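Local atomic coordinates of fimbrial structural subunit (PDB entry 3QDH), a protein that serves as the shaft subunit of Actinomyces type 2 fimbriae and probably mediates the bacterium's interactions with streptococci and host cells in oral biofilms. Residues Q179-Q184 with L213-Q218. Numbering follows the deposited sequence.
Sequences QGAQFQ and LTTDAQ
Thr215 lays its methyl CG2 against the edge of the Phe183 ring, 4.1 Å from CE2 and near the ring plane, while its hydroxyl turns to the backbone of 179-184. With chi1 at 59°, OG1 sits between its own N and carbonyl carbon, where it accepts the N-H of Ala181 at 3.0 Å along a bent path and also hydrogen-bonds to Leu178 O. The methyl of Ala181 packs beside the same threonine.

The backbones run antiparallel. Phe183 and Leu213 form a hydrogen-bonded pair, Phe183 N to Leu213 O at 2.8 Å with the return bond from Leu213 N to Phe183 O. Gln182 and Thr214 make the adjacent non-hydrogen-bonded pair, their side chains side by side on the opposite face from Phe183; the extended Gln182 chain puts NE2 3.4 Å from Thr214 OG1, a weak hydrogen bond. Beyond the regular strands, Thr215 N still bonds to Ala181 O, and Gly180 N reaches Thr215 O at 3.0 Å, nearly straight at the hydrogen but tilted 34° from the carbonyl plane. At the far end Gln179, CG anti to its N, stretches along Asp216 and Ala217, its amide carbon CD 3.7 Å from Ala217 CA.

This short edge pairing belongs to the SpaA-like prealbumin (CnaB) domain, where Ile221 of strand 220-230 touches Phe183, Leu213 and Thr215. The chemistry implies a division of labour: the buried threonine hydroxyl serves main-chain groups where regular pairing gives out, and its methyl joins the apolar side.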
loop_
_atom_site.group_PDB
_atom_site.type_symbol
_atom_site.label_atom_id
_atom_site.label_comp_id
_atom_site.label_asym_id
_atom_site.label_seq_id
_atom_site.Cartn_x
_atom_site.Cartn_y
_atom_site.Cartn_z
ATOM N N GLN A 179 12.527 24.630 -18.498
ATOM C CA GLN A 179 12.589 24.600 -17.041
ATOM C C GLN A 179 11.560 25.537 -16.403
ATOM O O GLN A 179 11.209 26.583 -16.972
ATOM C CB GLN A 179 14.004 24.989 -16.591
ATOM C CG GLN A 179 14.318 24.750 -15.113
ATOM C CD GLN A 179 15.787 24.968 -14.767
ATOM O OE1 GLN A 179 16.582 25.421 -15.595
ATOM N NE2 GLN A 179 16.153 24.642 -13.533
ATOM N N GLY A 180 11.074 25.151 -15.225
ATOM C CA GLY A 180 10.265 26.032 -14.392
ATOM C C GLY A 180 8.775 25.996 -14.655
ATOM O O GLY A 180 8.018 26.720 -14.014
ATOM N N ALA A 181 8.350 25.170 -15.608
ATOM C CA ALA A 181 6.931 24.940 -15.834
ATOM C C ALA A 181 6.370 24.152 -14.652
ATOM O O ALA A 181 7.038 23.266 -14.116
ATOM C CB ALA A 181 6.712 24.188 -17.133
ATOM N N GLN A 182 5.155 24.491 -14.238
ATOM C CA GLN A 182 4.554 23.852 -13.072
ATOM C C GLN A 182 3.251 23.122 -13.387
ATOM O O GLN A 182 2.400 23.627 -14.121
ATOM C CB GLN A 182 4.401 24.844 -11.912
ATOM C CG GLN A 182 5.731 25.196 -11.244
ATOM C CD GLN A 182 5.581 26.030 -9.982
ATOM O OE1 GLN A 182 4.505 26.537 -9.672
ATOM N NE2 GLN A 182 6.676 26.178 -9.246
ATOM N N PHE A 183 3.121 21.921 -12.824
ATOM C CA PHE A 183 1.980 21.035 -13.063
ATOM C C PHE A 183 1.443 20.467 -11.749
ATOM O O PHE A 183 2.138 20.451 -10.733
ATOM C CB PHE A 183 2.384 19.859 -13.970
ATOM C CG PHE A 183 2.704 20.246 -15.393
ATOM C CD1 PHE A 183 1.714 20.232 -16.374
ATOM C CD2 PHE A 183 4.006 20.585 -15.764
ATOM C CE1 PHE A 183 2.013 20.570 -17.699
ATOM C CE2 PHE A 183 4.313 20.921 -17.086
ATOM C CZ PHE A 183 3.318 20.916 -18.052
ATOM N N GLN A 184 0.193 20.008 -11.790
ATOM C CA GLN A 184 -0.441 19.304 -10.677
ATOM C C GLN A 184 -1.222 18.108 -11.227
ATOM O O GLN A 184 -1.814 18.192 -12.305
ATOM C CB GLN A 184 -1.375 20.240 -9.895
ATOM C CG GLN A 184 -0.660 21.372 -9.150
ATOM C CD GLN A 184 -1.506 22.001 -8.058
ATOM O OE1 GLN A 184 -2.673 22.336 -8.265
ATOM N NE2 GLN A 184 -0.909 22.179 -6.884
ATOM N N LEU A 213 4.524 20.067 -9.213
ATOM C CA LEU A 213 5.637 19.488 -9.950
ATOM C C LEU A 213 6.262 20.536 -10.857
ATOM O O LEU A 213 5.551 21.262 -11.554
ATOM C CB LEU A 213 5.164 18.281 -10.765
ATOM C CG LEU A 213 4.390 17.198 -10.000
ATOM C CD1 LEU A 213 3.764 16.197 -10.956
ATOM C CD2 LEU A 213 5.274 16.496 -8.971
ATOM N N THR A 214 7.589 20.602 -10.837
ATOM C CA THR A 214 8.341 21.596 -11.604
ATOM C C THR A 214 9.334 20.915 -12.533
ATOM O O THR A 214 10.131 20.076 -12.095
ATOM C CB THR A 214 9.090 22.573 -10.667
ATOM O OG1 THR A 214 8.164 23.133 -9.728
ATOM C CG2 THR A 214 9.757 23.710 -11.463
ATOM N N THR A 215 9.268 21.276 -13.813
ATOM C CA THR A 215 10.186 20.766 -14.831
ATOM C C THR A 215 11.613 21.238 -14.567
ATOM O O THR A 215 11.841 22.399 -14.199
ATOM C CB THR A 215 9.770 21.204 -16.256
ATOM O OG1 THR A 215 9.743 22.635 -16.335
ATOM C CG2 THR A 215 8.397 20.652 -16.624
ATOM N N ASP A 216 12.566 20.330 -14.756
ATOM C CA ASP A 216 13.975 20.628 -14.520
ATOM C C ASP A 216 14.616 21.284 -15.748
ATOM O O ASP A 216 13.916 21.669 -16.689
ATOM C CB ASP A 216 14.741 19.366 -14.080
ATOM C CG ASP A 216 14.573 18.190 -15.042
ATOM O OD1 ASP A 216 14.212 18.393 -16.222
ATOM O OD2 ASP A 216 14.820 17.045 -14.609
ATOM N N ALA A 217 15.943 21.403 -15.734
ATOM C CA ALA A 217 16.692 22.043 -16.825
ATOM C C ALA A 217 16.423 21.412 -18.195
ATOM O O ALA A 217 16.504 22.094 -19.224
ATOM C CB ALA A 217 18.188 22.044 -16.515
ATOM N N GLN A 218 16.084 20.121 -18.198
ATOM C CA GLN A 218 15.787 19.384 -19.432
ATOM C C GLN A 218 14.294 19.391 -19.758
ATOM O O GLN A 218 13.849 18.738 -20.704
ATOM C CB GLN A 218 16.309 17.942 -19.346
ATOM C CG GLN A 218 17.753 17.808 -18.841
ATOM C CD GLN A 218 18.750 18.626 -19.653
ATOM O OE1 GLN A 218 19.614 19.304 -19.092
ATOM N NE2 GLN A 218 18.634 18.566 -20.980
#